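Local structure of possible substrate binding protein of ABC transporter system (Rhodopseudomonas palustris, 3N0X) at residues V188-F193 / P224-I229; L32-K37 / A291-V296; V327-D332 / I368-K373. The protein probably binds a branched-chain amino acid or a related small ligand in the periplasm and delivers it to an ABC transporter. All blocks are in the same frame, centred on the assembly; numbering follows the deposited sequence.

Contact 1 (V188-F193 / P224-I229); sequences VGQRLF and PKRYGI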
ATOM      1  N   VAL A 188      19.963  21.219  -2.131  1.00 18.63           N
ATOM      2  CA  VAL A 188      18.493  21.174  -2.076  1.00 16.77           C
ATOM      3  C   VAL A 188      17.997  21.377  -0.617  1.00 17.95           C
ATOM      4  O   VAL A 188      16.985  22.035  -0.394  1.00 17.75           O
ATOM      5  CB  VAL A 188      17.890  19.910  -2.734  1.00 15.14           C
ATOM      6  CG1 VAL A 188      18.160  18.652  -1.959  1.00 18.23           C
ATOM      7  CG2 VAL A 188      16.338  20.054  -2.887  1.00 15.60           C
ATOM      8  N   GLY A 189      18.731  20.815   0.349  1.00 18.63           N
ATOM      9  CA  GLY A 189      18.403  20.941   1.769  1.00 18.58           C
ATOM     10  C   GLY A 189      18.374  22.402   2.163  1.00 18.21           C
ATOM     11  O   GLY A 189      17.432  22.855   2.813  1.00 17.39           O
ATOM     12  N   GLN A 190      19.402  23.141   1.769  1.00 17.63           N
ATOM     13  CA  GLN A 190      19.457  24.564   2.066  1.00 18.56           C
ATOM     14  C   GLN A 190      18.314  25.348   1.407  1.00 19.26           C
ATOM     15  O   GLN A 190      17.736  26.239   2.037  1.00 19.49           O
ATOM     16  CB  GLN A 190      20.832  25.171   1.761  1.00 20.31           C
ATOM     17  CG  GLN A 190      21.008  26.500   2.480  1.00 23.90           C
ATOM     18  CD  GLN A 190      21.015  26.369   4.007  1.00 24.20           C
ATOM     19  OE1 GLN A 190      21.706  25.527   4.572  1.00 29.92           O
ATOM     20  NE2 GLN A 190      20.207  27.199   4.674  1.00 27.04           N
ATOM     21  N   ARG A 191      17.949  24.988   0.176  1.00 17.93           N
ATOM     22  CA  ARG A 191      16.815  25.650  -0.474  1.00 18.33           C
ATOM     23  C   ARG A 191      15.535  25.405   0.310  1.00 17.56           C
ATOM     24  O   ARG A 191      14.706  26.314   0.487  1.00 18.25           O
ATOM     25  CB  ARG A 191      16.649  25.205  -1.933  1.00 18.67           C
ATOM     26  CG  ARG A 191      17.845  25.613  -2.827  1.00 21.19           C
ATOM     27  CD  ARG A 191      17.464  25.557  -4.293  1.00 24.18           C
ATOM     28  NE  ARG A 191      17.125  24.217  -4.772  1.00 21.28           N
ATOM     29  CZ  ARG A 191      18.019  23.324  -5.199  1.00 22.03           C
ATOM     30  NH1 ARG A 191      19.316  23.620  -5.165  1.00 23.27           N
ATOM     31  NH2 ARG A 191      17.629  22.131  -5.639  1.00 23.40           N
ATOM     32  N   LEU A 192      15.347  24.164   0.747  1.00 15.32           N
ATOM     33  CA  LEU A 192      14.167  23.817   1.542  1.00 13.60           C
ATOM     34  C   LEU A 192      14.151  24.567   2.861  1.00 14.89           C
ATOM     35  O   LEU A 192      13.125  25.128   3.265  1.00 15.97           O
ATOM     36  CB  LEU A 192      14.112  22.295   1.766  1.00 14.00           C
ATOM     37  CG  LEU A 192      13.853  21.439   0.523  1.00 13.32           C
ATOM     38  CD1 LEU A 192      14.258  20.006   0.806  1.00 15.11           C
ATOM     39  CD2 LEU A 192      12.381  21.502   0.089  1.00 15.99           C
ATOM     40  N   PHE A 193      15.289  24.597   3.535  1.00 15.18           N
ATOM     41  CA  PHE A 193      15.368  25.328   4.806  1.00 16.49           C
ATOM     42  C   PHE A 193      15.107  26.811   4.580  1.00 17.41           C
ATOM     43  O   PHE A 193      14.343  27.440   5.337  1.00 17.30           O
ATOM     44  CB  PHE A 193      16.742  25.184   5.462  1.00 17.67           C
ATOM     45  CG  PHE A 193      17.109  23.799   5.857  1.00 17.55           C
ATOM     46  CD1 PHE A 193      16.185  22.794   5.988  1.00 16.08           C
ATOM     47  CD2 PHE A 193      18.433  23.504   6.141  1.00 19.04           C
ATOM     48  CE1 PHE A 193      16.552  21.529   6.368  1.00 20.00           C
ATOM     49  CE2 PHE A 193      18.799  22.222   6.523  1.00 22.38           C
ATOM     50  CZ  PHE A 193      17.865  21.243   6.645  1.00 23.24           C
ATOM     51  N   PRO A 224      17.659  20.361  10.852  1.00 18.66           N
ATOM     52  CA  PRO A 224      16.520  21.227  10.548  1.00 19.02           C
ATOM     53  C   PRO A 224      15.883  21.895  11.768  1.00 18.12           C
ATOM     54  O   PRO A 224      15.296  22.982  11.628  1.00 17.19           O
ATOM     55  CB  PRO A 224      15.516  20.286   9.860  1.00 19.11           C
ATOM     56  CG  PRO A 224      15.924  18.932  10.272  1.00 21.40           C
ATOM     57  CD  PRO A 224      17.416  18.957  10.525  1.00 19.65           C
ATOM     58  N   LYS A 225      16.002  21.273  12.941  1.00 18.20           N
ATOM     59  CA  LYS A 225      15.433  21.840  14.154  1.00 19.06           C
ATOM     60  C   LYS A 225      15.991  23.219  14.467  1.00 18.97           C
ATOM     61  O   LYS A 225      15.289  24.039  15.078  1.00 21.14           O
ATOM     62  CB  LYS A 225      15.599  20.897  15.352  1.00 20.21           C
ATOM     63  CG  LYS A 225      14.883  21.347  16.639  1.00 28.36           C
ATOM     64  N   ARG A 226      17.215  23.523  14.020  1.00 18.66           N
ATOM     65  CA  ARG A 226      17.771  24.849  14.282  0.60 19.48           C
ATOM     66  C   ARG A 226      16.992  25.962  13.567  1.00 21.05           C
ATOM     67  O   ARG A 226      17.044  27.135  13.967  1.00 20.95           O
ATOM     68  CB  ARG A 226      19.249  24.900  13.927  0.60 21.72           C
ATOM     69  CG  ARG A 226      19.499  24.900  12.475  0.60 20.42           C
ATOM     70  CD  ARG A 226      20.948  24.625  12.142  0.60 23.83           C
ATOM     71  NE  ARG A 226      21.073  24.095  10.788  0.60 23.87           N
ATOM     72  CZ  ARG A 226      21.565  24.753   9.728  0.60 32.63           C
ATOM     73  NH1 ARG A 226      21.996  26.019   9.824  0.60 32.32           N
ATOM     74  NH2 ARG A 226      21.627  24.128   8.546  0.60 34.01           N
ATOM     75  N   TYR A 227      16.236  25.591  12.530  1.00 20.42           N
ATOM     76  CA  TYR A 227      15.339  26.528  11.849  1.00 20.16           C
ATOM     77  C   TYR A 227      13.879  26.350  12.253  1.00 19.83           C
ATOM     78  O   TYR A 227      12.997  26.964  11.656  1.00 20.09           O
ATOM     79  CB  TYR A 227      15.397  26.294  10.361  1.00 20.88           C
ATOM     80  CG  TYR A 227      16.719  26.610   9.744  1.00 23.08           C
ATOM     81  CD1 TYR A 227      17.170  27.905   9.697  1.00 28.06           C
ATOM     82  CD2 TYR A 227      17.484  25.625   9.172  1.00 21.93           C
ATOM     83  CE1 TYR A 227      18.370  28.222   9.102  1.00 29.67           C
ATOM     84  CE2 TYR A 227      18.672  25.940   8.550  1.00 29.96           C
ATOM     85  CZ  TYR A 227      19.100  27.246   8.536  1.00 27.66           C
ATOM     86  OH  TYR A 227      20.295  27.558   7.935  1.00 35.85           O
ATOM     87  N   GLY A 228      13.626  25.506  13.245  1.00 17.48           N
ATOM     88  CA  GLY A 228      12.294  25.140  13.646  1.00 18.07           C
ATOM     89  C   GLY A 228      11.550  24.366  12.569  1.00 17.73           C
ATOM     90  O   GLY A 228      10.334  24.499  12.431  1.00 19.14           O
ATOM     91  N   ILE A 229      12.270  23.532  11.826  1.00 15.98           N
ATOM     92  CA  ILE A 229      11.674  22.695  10.785  1.00 14.25           C
ATOM     93  C   ILE A 229      11.674  21.234  11.204  1.00 15.34           C
ATOM     94  O   ILE A 229      12.691  20.743  11.739  1.00 17.59           O
ATOM     95  CB  ILE A 229      12.450  22.868   9.457  1.00 13.67           C
ATOM     96  CG1 ILE A 229      12.394  24.302   8.980  1.00 14.48           C
ATOM     97  CG2 ILE A 229      11.929  21.915   8.362  1.00 15.07           C
ATOM     98  CD1 ILE A 229      13.413  24.654   7.856  1.00 17.11           C
TER

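Contact 2 (L32-K37 / A291-V296); sequences LEYATK and AAMAVV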
ATOM      1  N   LEU A  32      -7.331 -17.055   4.472  1.00 12.01           N
ATOM      2  CA  LEU A  32      -8.264 -18.096   4.060  1.00 11.51           C
ATOM      3  C   LEU A  32      -8.584 -19.017   5.259  1.00 12.18           C
ATOM      4  O   LEU A  32      -9.724 -19.471   5.439  1.00 13.61           O
ATOM      5  CB  LEU A  32      -7.688 -18.899   2.888  1.00 11.94           C
ATOM      6  CG  LEU A  32      -7.512 -18.142   1.559  1.00 12.66           C
ATOM      7  CD1 LEU A  32      -6.744 -18.994   0.532  1.00 14.36           C
ATOM      8  CD2 LEU A  32      -8.909 -17.733   0.962  1.00 14.59           C
ATOM      9  N   GLU A  33      -7.560 -19.300   6.053  1.00 12.78           N
ATOM     10  CA  GLU A  33      -7.734 -20.044   7.300  1.00 13.59           C
ATOM     11  C   GLU A  33      -8.753 -19.316   8.219  1.00 12.20           C
ATOM     12  O   GLU A  33      -9.726 -19.899   8.735  1.00 14.13           O
ATOM     13  CB  GLU A  33      -6.375 -20.209   7.987  1.00 14.03           C
ATOM     14  CG  GLU A  33      -6.504 -20.733   9.432  1.00 14.53           C
ATOM     15  CD  GLU A  33      -5.184 -20.748  10.183  1.00 17.27           C
ATOM     16  OE1 GLU A  33      -4.147 -20.371   9.580  1.00 19.71           O
ATOM     17  OE2 GLU A  33      -5.186 -21.128  11.386  1.00 19.89           O
ATOM     18  N   TYR A  34      -8.532 -18.014   8.423  1.00 13.07           N
ATOM     19  CA  TYR A  34      -9.434 -17.229   9.285  1.00 12.63           C
ATOM     20  C   TYR A  34     -10.863 -17.273   8.740  1.00 13.20           C
ATOM     21  O   TYR A  34     -11.829 -17.521   9.498  1.00 14.54           O
ATOM     22  CB  TYR A  34      -8.944 -15.780   9.397  1.00 13.79           C
ATOM     23  CG  TYR A  34      -9.822 -14.920  10.271  1.00 14.82           C
ATOM     24  CD1 TYR A  34     -10.885 -14.203   9.737  1.00 15.00           C
ATOM     25  CD2 TYR A  34      -9.549 -14.803  11.622  1.00 16.63           C
ATOM     26  CE1 TYR A  34     -11.712 -13.424  10.581  1.00 17.25           C
ATOM     27  CE2 TYR A  34     -10.312 -14.032  12.439  1.00 15.87           C
ATOM     28  CZ  TYR A  34     -11.398 -13.368  11.941  1.00 18.16           C
ATOM     29  OH  TYR A  34     -12.125 -12.614  12.840  1.00 21.27           O
ATOM     30  N   ALA A  35     -11.013 -17.011   7.439  1.00 12.76           N
ATOM     31  CA  ALA A  35     -12.345 -16.848   6.805  1.00 14.29           C
ATOM     32  C   ALA A  35     -13.144 -18.111   6.871  1.00 16.33           C
ATOM     33  O   ALA A  35     -14.371 -18.043   6.901  1.00 19.75           O
ATOM     34  CB  ALA A  35     -12.188 -16.422   5.358  1.00 15.37           C
ATOM     35  N   THR A  36     -12.471 -19.259   6.877  1.00 14.13           N
ATOM     36  CA  THR A  36     -13.117 -20.569   6.816  1.00 14.92           C
ATOM     37  C   THR A  36     -13.062 -21.319   8.132  1.00 16.52           C
ATOM     38  O   THR A  36     -13.400 -22.517   8.189  1.00 18.20           O
ATOM     39  CB  THR A  36     -12.476 -21.447   5.705  1.00 13.92           C
ATOM     40  OG1 THR A  36     -11.099 -21.768   6.017  1.00 15.96           O
ATOM     41  CG2 THR A  36     -12.570 -20.758   4.345  1.00 15.37           C
ATOM     42  N   LYS A  37     -12.639 -20.636   9.213  1.00 17.47           N
ATOM     43  CA  LYS A  37     -12.496 -21.254  10.535  1.00 18.43           C
ATOM     44  C   LYS A  37     -11.649 -22.510  10.470  1.00 17.70           C
ATOM     45  O   LYS A  37     -11.935 -23.517  11.155  1.00 19.13           O
ATOM     46  CB  LYS A  37     -13.841 -21.576  11.174  1.00 18.73           C
ATOM     47  CG  LYS A  37     -14.663 -20.356  11.469  1.00 26.06           C
ATOM     48  CD  LYS A  37     -15.974 -20.748  12.149  1.00 32.17           C
ATOM     49  CE  LYS A  37     -16.925 -19.567  12.260  1.00 38.00           C
ATOM     50  NZ  LYS A  37     -16.496 -18.640  13.308  1.00 39.53           N
ATOM     51  N   ALA A 291      -6.674  -9.658   0.578  1.00 11.42           N
ATOM     52  CA  ALA A 291      -7.083 -10.308  -0.658  1.00 11.08           C
ATOM     53  C   ALA A 291      -7.857 -11.610  -0.411  1.00 11.84           C
ATOM     54  O   ALA A 291      -8.863 -11.865  -1.120  1.00 13.39           O
ATOM     55  CB  ALA A 291      -5.884 -10.557  -1.569  1.00 12.75           C
ATOM     56  N   ALA A 292      -7.439 -12.389   0.570  1.00 11.25           N
ATOM     57  CA  ALA A 292      -8.135 -13.613   0.919  1.00 11.81           C
ATOM     58  C   ALA A 292      -9.560 -13.286   1.282  1.00 12.49           C
ATOM     59  O   ALA A 292     -10.520 -13.976   0.888  1.00 12.64           O
ATOM     60  CB  ALA A 292      -7.398 -14.354   2.103  1.00 12.17           C
HETATM   61  N   MSE A 293      -9.712 -12.286   2.154  1.00 12.52           N
HETATM   62  CA  MSE A 293     -11.021 -11.914   2.625  1.00 12.25           C
HETATM   63  C   MSE A 293     -11.918 -11.386   1.508  1.00 13.95           C
HETATM   64  O   MSE A 293     -13.124 -11.667   1.469  1.00 15.91           O
HETATM   65  CB  MSE A 293     -10.927 -10.877   3.745  1.00 13.44           C
HETATM   66  CG  MSE A 293     -10.328 -11.390   4.998  1.00 13.72           C
HETATM   67 SE   MSE A 293     -11.280 -12.754   5.939  0.75 14.17          SE
HETATM   68  CE  MSE A 293     -12.852 -11.761   6.409  1.00 17.78           C
ATOM     69  N   ALA A 294     -11.338 -10.621   0.588  1.00 13.79           N
ATOM     70  CA  ALA A 294     -12.084 -10.153  -0.573  1.00 13.29           C
ATOM     71  C   ALA A 294     -12.629 -11.341  -1.400  1.00 13.53           C
ATOM     72  O   ALA A 294     -13.794 -11.365  -1.784  1.00 14.40           O
ATOM     73  CB  ALA A 294     -11.205  -9.278  -1.444  1.00 14.23           C
ATOM     74  N   VAL A 295     -11.788 -12.342  -1.662  1.00 12.92           N
ATOM     75  CA  VAL A 295     -12.208 -13.503  -2.478  1.00 13.60           C
ATOM     76  C   VAL A 295     -13.318 -14.272  -1.782  1.00 14.19           C
ATOM     77  O   VAL A 295     -14.339 -14.583  -2.402  1.00 14.63           O
ATOM     78  CB  VAL A 295     -11.012 -14.451  -2.815  1.00 14.62           C
ATOM     79  CG1 VAL A 295     -11.542 -15.761  -3.480  1.00 18.14           C
ATOM     80  CG2 VAL A 295      -9.977 -13.761  -3.698  1.00 17.06           C
ATOM     81  N   VAL A 296     -13.166 -14.584  -0.492  1.00 14.21           N
ATOM     82  CA  VAL A 296     -14.150 -15.390   0.195  1.00 14.11           C
ATOM     83  C   VAL A 296     -15.476 -14.620   0.292  1.00 14.56           C
ATOM     84  O   VAL A 296     -16.539 -15.188   0.066  1.00 16.59           O
ATOM     85  CB  VAL A 296     -13.652 -15.829   1.569  1.00 15.23           C
ATOM     86  CG1 VAL A 296     -14.808 -16.440   2.401  1.00 19.17           C
ATOM     87  CG2 VAL A 296     -12.486 -16.814   1.405  1.00 15.49           C
TER

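Contact 3 (V327-D332 / I368-K373); sequences VFRKED and IPIKNK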
ATOM      1  N   VAL A 327     -13.721  -1.266   1.081  1.00 13.61           N
ATOM      2  CA  VAL A 327     -14.820  -1.319   0.128  0.50 13.54           C
ATOM      3  C   VAL A 327     -14.261  -1.162  -1.284  1.00 14.27           C
ATOM      4  O   VAL A 327     -13.475  -0.259  -1.570  1.00 14.17           O
ATOM      5  CB  VAL A 327     -15.975  -0.306   0.461  0.50 14.36           C
ATOM      6  CG1 VAL A 327     -15.490   1.173   0.488  0.50 11.40           C
ATOM      7  CG2 VAL A 327     -17.148  -0.486  -0.502  0.50 15.86           C
ATOM      8  N   PHE A 328     -14.661  -2.064  -2.179  1.00 13.83           N
ATOM      9  CA  PHE A 328     -14.283  -1.903  -3.593  1.00 13.21           C
ATOM     10  C   PHE A 328     -15.173  -0.833  -4.203  1.00 12.48           C
ATOM     11  O   PHE A 328     -16.372  -1.008  -4.354  1.00 16.19           O
ATOM     12  CB  PHE A 328     -14.461  -3.160  -4.413  1.00 14.28           C
ATOM     13  CG  PHE A 328     -13.453  -4.249  -4.138  1.00 11.82           C
ATOM     14  CD1 PHE A 328     -12.071  -4.045  -4.236  1.00 14.60           C
ATOM     15  CD2 PHE A 328     -13.896  -5.524  -3.837  1.00 15.23           C
ATOM     16  CE1 PHE A 328     -11.193  -5.052  -4.026  1.00 14.10           C
ATOM     17  CE2 PHE A 328     -12.989  -6.572  -3.647  1.00 15.05           C
ATOM     18  CZ  PHE A 328     -11.645  -6.351  -3.732  1.00 14.29           C
ATOM     19  N   ARG A 329     -14.577   0.277  -4.586  1.00 14.55           N
ATOM     20  CA  ARG A 329     -15.341   1.362  -5.189  1.00 15.29           C
ATOM     21  C   ARG A 329     -15.886   0.885  -6.516  1.00 16.02           C
ATOM     22  O   ARG A 329     -15.157   0.280  -7.290  1.00 16.35           O
ATOM     23  CB  ARG A 329     -14.413   2.561  -5.359  1.00 16.18           C
ATOM     24  CG  ARG A 329     -15.084   3.782  -6.002  1.00 20.47           C
ATOM     25  CD  ARG A 329     -14.366   5.025  -5.611  1.00 21.39           C
ATOM     26  NE  ARG A 329     -12.979   5.082  -6.099  1.00 16.42           N
ATOM     27  CZ  ARG A 329     -12.186   6.107  -5.858  1.00 17.34           C
ATOM     28  NH1 ARG A 329     -12.631   7.118  -5.104  1.00 15.79           N
ATOM     29  NH2 ARG A 329     -10.983   6.143  -6.378  1.00 15.46           N
ATOM     30  N   LYS A 330     -17.170   1.139  -6.790  1.00 18.00           N
ATOM     31  CA  LYS A 330     -17.792   0.703  -8.038  1.00 20.16           C
ATOM     32  C   LYS A 330     -17.081   1.232  -9.300  1.00 18.53           C
ATOM     33  O   LYS A 330     -16.905   0.487 -10.293  1.00 18.92           O
ATOM     34  CB  LYS A 330     -19.269   1.126  -8.039  1.00 21.03           C
ATOM     35  CG  LYS A 330     -20.042   0.866  -9.344  1.00 30.89           C
ATOM     36  N   GLU A 331     -16.671   2.481  -9.295  1.00 19.16           N
ATOM     37  CA  GLU A 331     -16.202   3.133 -10.522  0.60 18.91           C
ATOM     38  C   GLU A 331     -14.896   2.556 -11.035  1.00 17.65           C
ATOM     39  O   GLU A 331     -14.763   2.276 -12.221  1.00 18.57           O
ATOM     40  CB  GLU A 331     -15.990   4.636 -10.311  0.60 19.25           C
ATOM     41  CG  GLU A 331     -17.253   5.419  -9.974  0.60 22.82           C
ATOM     42  CD  GLU A 331     -17.504   5.596  -8.475  0.60 23.80           C
ATOM     43  OE1 GLU A 331     -17.514   4.609  -7.698  0.60 20.20           O
ATOM     44  OE2 GLU A 331     -17.741   6.756  -8.072  0.60 37.25           O
ATOM     45  N   ASP A 332     -13.938   2.387 -10.129  1.00 14.47           N
ATOM     46  CA  ASP A 332     -12.555   1.983 -10.502  1.00 14.07           C
ATOM     47  C   ASP A 332     -12.035   0.730  -9.816  1.00 14.42           C
ATOM     48  O   ASP A 332     -10.878   0.324 -10.030  1.00 15.36           O
ATOM     49  CB  ASP A 332     -11.551   3.149 -10.301  1.00 14.18           C
ATOM     50  CG  ASP A 332     -11.397   3.575  -8.862  1.00 16.36           C
ATOM     51  OD1 ASP A 332     -12.142   3.057  -8.000  1.00 15.22           O
ATOM     52  OD2 ASP A 332     -10.507   4.445  -8.605  1.00 17.91           O
ATOM     53  N   ILE A 368     -10.060  10.026  -2.739  1.00 16.16           N
ATOM     54  CA  ILE A 368      -9.108   9.352  -3.646  1.00 15.73           C
ATOM     55  C   ILE A 368      -9.646   9.590  -5.077  1.00 17.08           C
ATOM     56  O   ILE A 368     -10.779   9.173  -5.411  1.00 17.56           O
ATOM     57  CB  ILE A 368      -8.987   7.846  -3.356  1.00 16.61           C
ATOM     58  CG1 ILE A 368      -8.734   7.616  -1.864  1.00 13.69           C
ATOM     59  CG2 ILE A 368      -7.931   7.220  -4.250  1.00 16.49           C
ATOM     60  CD1 ILE A 368      -7.524   8.292  -1.290  1.00 17.48           C
ATOM     61  N   PRO A 369      -8.848  10.264  -5.930  1.00 19.99           N
ATOM     62  CA  PRO A 369      -9.342  10.573  -7.282  0.50 21.26           C
ATOM     63  C   PRO A 369      -9.712   9.326  -8.098  1.00 19.77           C
ATOM     64  O   PRO A 369      -9.119   8.251  -7.910  1.00 21.61           O
ATOM     65  CB  PRO A 369      -8.151  11.295  -7.943  0.50 21.93           C
ATOM     66  CG  PRO A 369      -6.949  10.811  -7.228  0.50 22.56           C
ATOM     67  CD  PRO A 369      -7.385  10.424  -5.820  0.50 19.80           C
ATOM     68  N   ILE A 370     -10.693   9.487  -8.990  1.00 19.30           N
ATOM     69  CA  ILE A 370     -11.121   8.456  -9.937  1.00 19.58           C
ATOM     70  C   ILE A 370     -10.471   8.844 -11.274  1.00 20.91           C
ATOM     71  O   ILE A 370     -10.698   9.943 -11.799  1.00 20.69           O
ATOM     72  CB  ILE A 370     -12.649   8.401 -10.007  1.00 21.90           C
ATOM     73  CG1 ILE A 370     -13.204   7.926  -8.646  1.00 23.01           C
ATOM     74  CG2 ILE A 370     -13.130   7.455 -11.163  1.00 25.36           C
ATOM     75  CD1 ILE A 370     -14.696   8.119  -8.404  1.00 27.24           C
ATOM     76  N   LYS A 371      -9.632   7.971 -11.803  1.00 20.48           N
ATOM     77  CA  LYS A 371      -8.781   8.274 -12.957  1.00 22.33           C
ATOM     78  C   LYS A 371      -8.921   7.272 -14.087  1.00 22.08           C
ATOM     79  O   LYS A 371      -8.096   7.274 -15.004  1.00 23.36           O
ATOM     80  CB  LYS A 371      -7.319   8.265 -12.506  1.00 23.34           C
ATOM     81  CG  LYS A 371      -7.016   9.248 -11.362  1.00 29.34           C
ATOM     82  N   ASN A 372      -9.953   6.426 -14.049  1.00 22.13           N
ATOM     83  CA  ASN A 372     -10.121   5.428 -15.101  1.00 23.12           C
ATOM     84  C   ASN A 372     -11.072   5.817 -16.234  1.00 26.27           C
ATOM     85  O   ASN A 372     -11.296   5.006 -17.119  1.00 29.44           O
ATOM     86  CB  ASN A 372     -10.521   4.081 -14.501  1.00 20.90           C
ATOM     87  CG  ASN A 372     -11.908   4.090 -13.902  1.00 20.25           C
ATOM     88  OD1 ASN A 372     -12.369   5.082 -13.340  1.00 21.29           O
ATOM     89  ND2 ASN A 372     -12.550   2.951 -13.943  1.00 19.58           N
ATOM     90  N   LYS A 373     -11.594   7.048 -16.227  1.00 28.70           N
ATOM     91  CA  LYS A 373     -12.479   7.540 -17.311  1.00 33.67           C
ATOM     92  C   LYS A 373     -11.613   7.853 -18.527  1.00 37.02           C
ATOM     93  O   LYS A 373     -10.666   8.623 -18.432  1.00 38.66           O
ATOM     94  CB  LYS A 373     -13.294   8.781 -16.875  1.00 32.47           C
TER
HETATM   95  O   HOH W   1      -8.966   5.521 -10.526  1.00 20.54           O

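Contact 1 (V188-F193 / P224-I229)
Phe193 packs against Pro224, Tyr227 and Ile229 as the apolar centre of this contact, between helix 186-196 and the 3-10 turn 224-227 that leads into strand 229-233. Both elements belong to the lobe of the periplasmic binding protein fold built on the parallel sheet 171-178, 142-149, 202-207 and 229-233, of which 229-233 is an outermost strand. Phe193 starts toward the turn, with CG anti to the carbonyl carbon (chi1 -63°). Phe193 CE1 lies 3.8 Å from Pro224 CB. CD1 of Ile229 reaches both CA and CD1 of Phe193, 3.8 Å separating the two CD1 atoms; a long branched side chain can bridge from the end of the turn to the helix in this way. Ile205 of strand 202-207 touches both Phe193 and Ile229 and joins this apolar group to the sheet.

Farther out, Tyr227 brings CE2 to 3.4 Å from Phe193 CD2. Their rings meet obliquely, planes 43° apart, a snug fit that is neither a stack nor a T. In the conformer given, one of two, the guanidinium of Arg226 lies over Tyr227 CE2 and brings NH2 near Phe193 CE2, an arrangement that the other copy need not share.

Tyrosine suits the boundary because its ring packs while its hydroxyl serves the polar edge. There Gln190, whose NE2 has its stronger partner in Asp194 OD1, also donates from NE2 to Tyr227 OH across 3.3 Å, with the hydroxyl oxygen close to the amide plane and an N-H...O angle of 165°.

Contact 2 (L32-K37 / A291-V296)
Leu32 and Ala292 bring the C-terminal end of helix 18-35 against helix 283-302, a helix-helix packing within the lobe of the periplasmic binding protein fold that holds the N-terminal mixed sheet. The apolar contacts depend on small residues: CA atoms of Leu32 and Ala292 approach to 5.5 Å, and Ala292 CB lies 3.6 Å from Leu32 N. Leu32 then sends CD2 past that methyl to Val296 CG2, 3.7 Å away, while its side chain also touches Ile47 and Val49 of the sheet. One turn on, Ala35 CB rests against Val296 CG1 at 4.0 Å.

A Met-aromatic contact flanks this packing. Met293, present as selenomethionine, turns at chi2 (-65°), which places SE; this atom lies 3.8 Å from Ala35 CB and 4.1 Å from Tyr34 CD1. The approach to the ring is oblique, and selenium stands where the natural methionine has sulfur.

Hydrogen bonding serves the helix end. Lys37, with positive phi, is the C-prime residue of a Schellman motif. Within the last turn, Leu32 O accepts from Thr36 N and Thr36 OG1 on opposite faces of its carbonyl plane, the hydroxyl at 2.7 Å.

Contact 3 (V327-D332 / I368-K373)
Arg329 and the backbone of Ile368 and Pro369 form the heart of a mainly polar contact between two irregular segments. It pins part of the C-terminal tail, beyond strand 359-361, to the turn between strands 324-328 and 335-345 of the antiparallel sheet, in a protein of the periplasmic binding protein fold. Arginine suits the place because one flat group can serve several acceptors. NH1 of Arg329 donates to Ile368 O at 2.8 Å, with the oxygen near the guanidinium plane. NH2 adds weak bonds to Ile368 O and Pro369 O.

The guanidinium is itself held by Asp332, in a side-on, two-nitrogen salt bridge. NE of Arg329 bonds OD1 of Asp332 at 2.9 Å, meeting it from above the carboxylate plane, and NH2 reaches Asp332 OD2 at 2.8 Å on its syn side. The bend of Arg329 at chi3 (64°) turns NE off the line of the chain. Ile370 covers one guanidinium face, its CG1 lying 3.5 Å from Arg329 CZ; its CD1 extends toward Glu331, a contact left doubtful by the two conformers of that side chain.

Asn372 provides a second anchorage, using an amide N-H to bind a turn carbonyl. Its ND2 donates to Glu331 O over 2.9 Å from above the carbonyl plane, while its amide packs against Asp332 CB. Between the two anchorages a water donates to Asp332 OD2 and accepts from Lys371 N, 2.8 Å away.

The chemistry implies a shared network: Asp332 helps fix the rotation of the guanidinium that donates to the tail's carbonyls, and probably balances its charge. The hydrogen bonds that Arg329 makes to the tail use backbone carbonyls, while Ile370 and Asn372 add side-chain contacts.

How the contacts relate
From the N terminus, helix 18-35 supplies the first half of contact 2, whose partner comes only after some 250 residues, in helix 283-302. Contact 1 opens and closes inside that long loop: it joins helix 186-196 to the approach to strand 229-233, in the other lobe. Contact 3 follows in series, closing a loop of about 35 residues and bringing the tail to the turn after strand 324-328. Contacts 1 and 2 lie on opposite sides of the chain's centre, their centres about 48 Å apart. Contacts 2 and 3 touch directly, Ala294 CB of helix 283-302 packing 3.7 Å from Phe328 CZ, so helix 283-302 adjoins strand 324-328.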